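Local coordinates for protein cellulase, glycosyl hydrolase family 5, TPS linker, domain X (Spirochaeta thermophila, PDB 5E9P) that binds cellulose, probably crystalline surfaces, and xylan through a type A jelly-roll carbohydrate-binding module of a larger cellulase, at residues Pro30-Trp33 / Ser34-Val37. Numbering follows the deposited sequence. Where two conformers were deposited one is given.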
ATOM      1  N   PRO A  30      -2.274  11.024 -13.309  1.00  9.21           N
ATOM      2  CA  PRO A  30      -3.658  10.558 -13.501  1.00  9.66           C
ATOM      3  C   PRO A  30      -3.891   9.798 -14.796  1.00  9.67           C
ATOM      4  O   PRO A  30      -4.915   9.163 -14.891  1.00 11.04           O
ATOM      5  CB  PRO A  30      -4.514  11.826 -13.403  1.00 10.95           C
ATOM      6  CG  PRO A  30      -3.627  12.849 -12.729  1.00 10.88           C
ATOM      7  CD  PRO A  30      -2.233  12.495 -13.215  1.00 10.20           C
ATOM      8  N   ASN A  31      -2.985   9.899 -15.744  1.00  9.46           N
ATOM      9  CA  ASN A  31      -3.112   9.101 -16.988  1.00  9.50           C
ATOM     10  C   ASN A  31      -2.755   7.641 -16.755  1.00 11.23           C
ATOM     11  O   ASN A  31      -3.057   6.809 -17.604  1.00 13.18           O
ATOM     12  CB  ASN A  31      -2.157   9.682 -18.052  1.00  9.40           C
ATOM     13  CG  ASN A  31      -2.482  11.068 -18.446  1.00  8.68           C
ATOM     14  OD1 ASN A  31      -3.651  11.384 -18.689  1.00  9.65           O
ATOM     15  ND2 ASN A  31      -1.459  11.897 -18.593  1.00  9.58           N
ATOM     16  N   ASP A  32      -2.020   7.316 -15.680  0.50 11.31           N
ATOM     17  CA  ASP A  32      -1.479   5.963 -15.557  0.50 11.88           C
ATOM     18  C   ASP A  32      -2.468   5.042 -14.830  0.50 12.32           C
ATOM     19  O   ASP A  32      -2.951   5.296 -13.743  0.50 13.95           O
ATOM     20  CB  ASP A  32      -0.185   5.938 -14.771  0.50 12.55           C
ATOM     21  CG  ASP A  32       0.251   4.532 -14.498  0.50 10.73           C
ATOM     22  OD1 ASP A  32       0.805   3.925 -15.468  0.50 13.02           O
ATOM     23  OD2 ASP A  32      -0.019   4.076 -13.338  0.50 10.99           O
ATOM     24  N   TRP A  33      -2.667   3.900 -15.482  1.00 14.78           N
ATOM     25  CA  TRP A  33      -3.429   2.808 -14.878  1.00 15.73           C
ATOM     26  C   TRP A  33      -2.600   1.565 -14.749  1.00 16.32           C
ATOM     27  O   TRP A  33      -3.143   0.503 -14.366  1.00 21.86           O
ATOM     28  CB  TRP A  33      -4.689   2.560 -15.737  1.00 18.87           C
ATOM     29  CG  TRP A  33      -5.601   3.679 -15.665  1.00 18.98           C
ATOM     30  CD1 TRP A  33      -5.630   4.724 -16.519  1.00 23.54           C
ATOM     31  CD2 TRP A  33      -6.547   4.007 -14.639  1.00 19.89           C
ATOM     32  NE1 TRP A  33      -6.538   5.639 -16.109  1.00 21.52           N
ATOM     33  CE2 TRP A  33      -7.114   5.229 -14.945  1.00 20.71           C
ATOM     34  CE3 TRP A  33      -6.928   3.368 -13.461  1.00 22.43           C
ATOM     35  CZ2 TRP A  33      -8.016   5.842 -14.169  1.00 22.97           C
ATOM     36  CZ3 TRP A  33      -7.846   3.960 -12.679  1.00 23.42           C
ATOM     37  CH2 TRP A  33      -8.417   5.210 -13.037  1.00 24.86           C
ATOM     38  N   SER A  34      -1.289   1.623 -15.046  0.50 14.89           N
ATOM     39  CA  SER A  34      -0.340   0.508 -14.895  0.50 17.43           C
ATOM     40  C   SER A  34       0.237   0.357 -13.482  0.50 14.16           C
ATOM     41  O   SER A  34       0.629  -0.749 -13.118  0.50 19.48           O
ATOM     42  CB  SER A  34       0.827   0.614 -15.877  0.50 17.76           C
ATOM     43  OG  SER A  34       1.944   1.479 -15.555  0.50 16.48           O
ATOM     44  N   ARG A  35       0.286   1.469 -12.732  1.00 11.73           N
ATOM     45  CA  ARG A  35       0.909   1.457 -11.427  1.00 11.52           C
ATOM     46  C   ARG A  35      -0.177   1.485 -10.375  1.00 10.24           C
ATOM     47  O   ARG A  35      -0.741   2.520 -10.040  1.00 11.65           O
ATOM     48  CB  ARG A  35       1.919   2.564 -11.246  1.00 11.87           C
ATOM     49  CG  ARG A  35       3.070   2.367 -12.174  1.00 15.89           C
ATOM     50  CD  ARG A  35       4.242   3.094 -11.918  1.00 18.55           C
ATOM     51  NE  ARG A  35       4.738   2.839 -10.564  1.00 15.13           N
ATOM     52  CZ  ARG A  35       5.285   3.804  -9.794  1.00 15.26           C
ATOM     53  NH1 ARG A  35       5.521   5.045 -10.287  1.00 20.89           N
ATOM     54  NH2 ARG A  35       5.588   3.453  -8.601  1.00 15.90           N
ATOM     55  N   TYR A  36      -0.503   0.283  -9.864  1.00 10.45           N
ATOM     56  CA  TYR A  36      -1.606   0.067  -8.968  1.00  9.76           C
ATOM     57  C   TYR A  36      -1.135  -0.443  -7.602  1.00  7.70           C
ATOM     58  O   TYR A  36       0.044  -0.822  -7.444  1.00  8.53           O
ATOM     59  CB  TYR A  36      -2.634  -0.905  -9.620  1.00 11.49           C
ATOM     60  CG  TYR A  36      -1.995  -2.243 -10.008  1.00 13.10           C
ATOM     61  CD1 TYR A  36      -1.740  -3.239  -9.080  1.00 13.13           C
ATOM     62  CD2 TYR A  36      -1.628  -2.526 -11.330  1.00 18.02           C
ATOM     63  CE1 TYR A  36      -1.247  -4.489  -9.427  1.00 16.74           C
ATOM     64  CE2 TYR A  36      -1.187  -3.805 -11.672  1.00 20.40           C
ATOM     65  CZ  TYR A  36      -0.950  -4.760 -10.640  1.00 17.10           C
ATOM     66  OH  TYR A  36      -0.445  -6.008 -11.004  1.00 23.05           O
ATOM     67  N   VAL A  37      -2.075  -0.462  -6.684  1.00  7.55           N
ATOM     68  CA  VAL A  37      -2.024  -1.231  -5.441  1.00  7.08           C
ATOM     69  C   VAL A  37      -3.081  -2.303  -5.572  1.00  7.37           C
ATOM     70  O   VAL A  37      -4.226  -2.017  -5.969  1.00  8.09           O
ATOM     71  CB  VAL A  37      -2.298  -0.341  -4.211  1.00  7.57           C
ATOM     72  CG1 VAL A  37      -2.306  -1.166  -2.949  1.00  8.83           C
ATOM     73  CG2 VAL A  37      -1.356   0.845  -4.154  1.00  9.04           C
TER
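The carboxylate of Asp32 has Ser34 N above one face, CB and CG of Arg35 toward the other, and the Ser34 hydroxyl and the Arg35 amide near its plane. Both donors near the plane come to syn lone pairs: Ser34 OG lies 2.7 Å from Asp32 OD1, Arg35 N 2.7 Å from Asp32 OD2, the latter N-H bent to 150°. Ser34 N, well off the carboxylate plane, makes only a weak bond to Asp32 OD1, 3.1 Å and consistent with that off-plane approach. CG of Asp32 stands opposite its own N (chi1 172°), which carries the carboxylate forward to the amides of Ser34 and Arg35. A side-chain oxygen accepting from the N-H two residues on makes an Asx turn, here with a weak defining bond and a second amide held by the other oxygen. The turn leads the loop after strand 17-23 into strand 36-40, an inner strand of the four-stranded sheet of the jelly roll. Asp32 and Ser34 each have two conformers, and these bonds belong to one of them. On the non-amide face, Arg35 CB presses to 3.2 Å from Asp32 OD2, yet the charges do not pair: Arg35 NE remains 5.6 Å from Asp32 OD2, the guanidinium plane is turned 52° from the carboxylate, and NH2 instead makes a salt bridge with Lys86 OXT and a hydrogen bond with Gln25 O. The CB of Trp33 leaves away from the turn, though still 3.6 Å from Ser34 N; its indole meets His60 edge-to-face and touches Trp56 and Ala58 on strand 56-58.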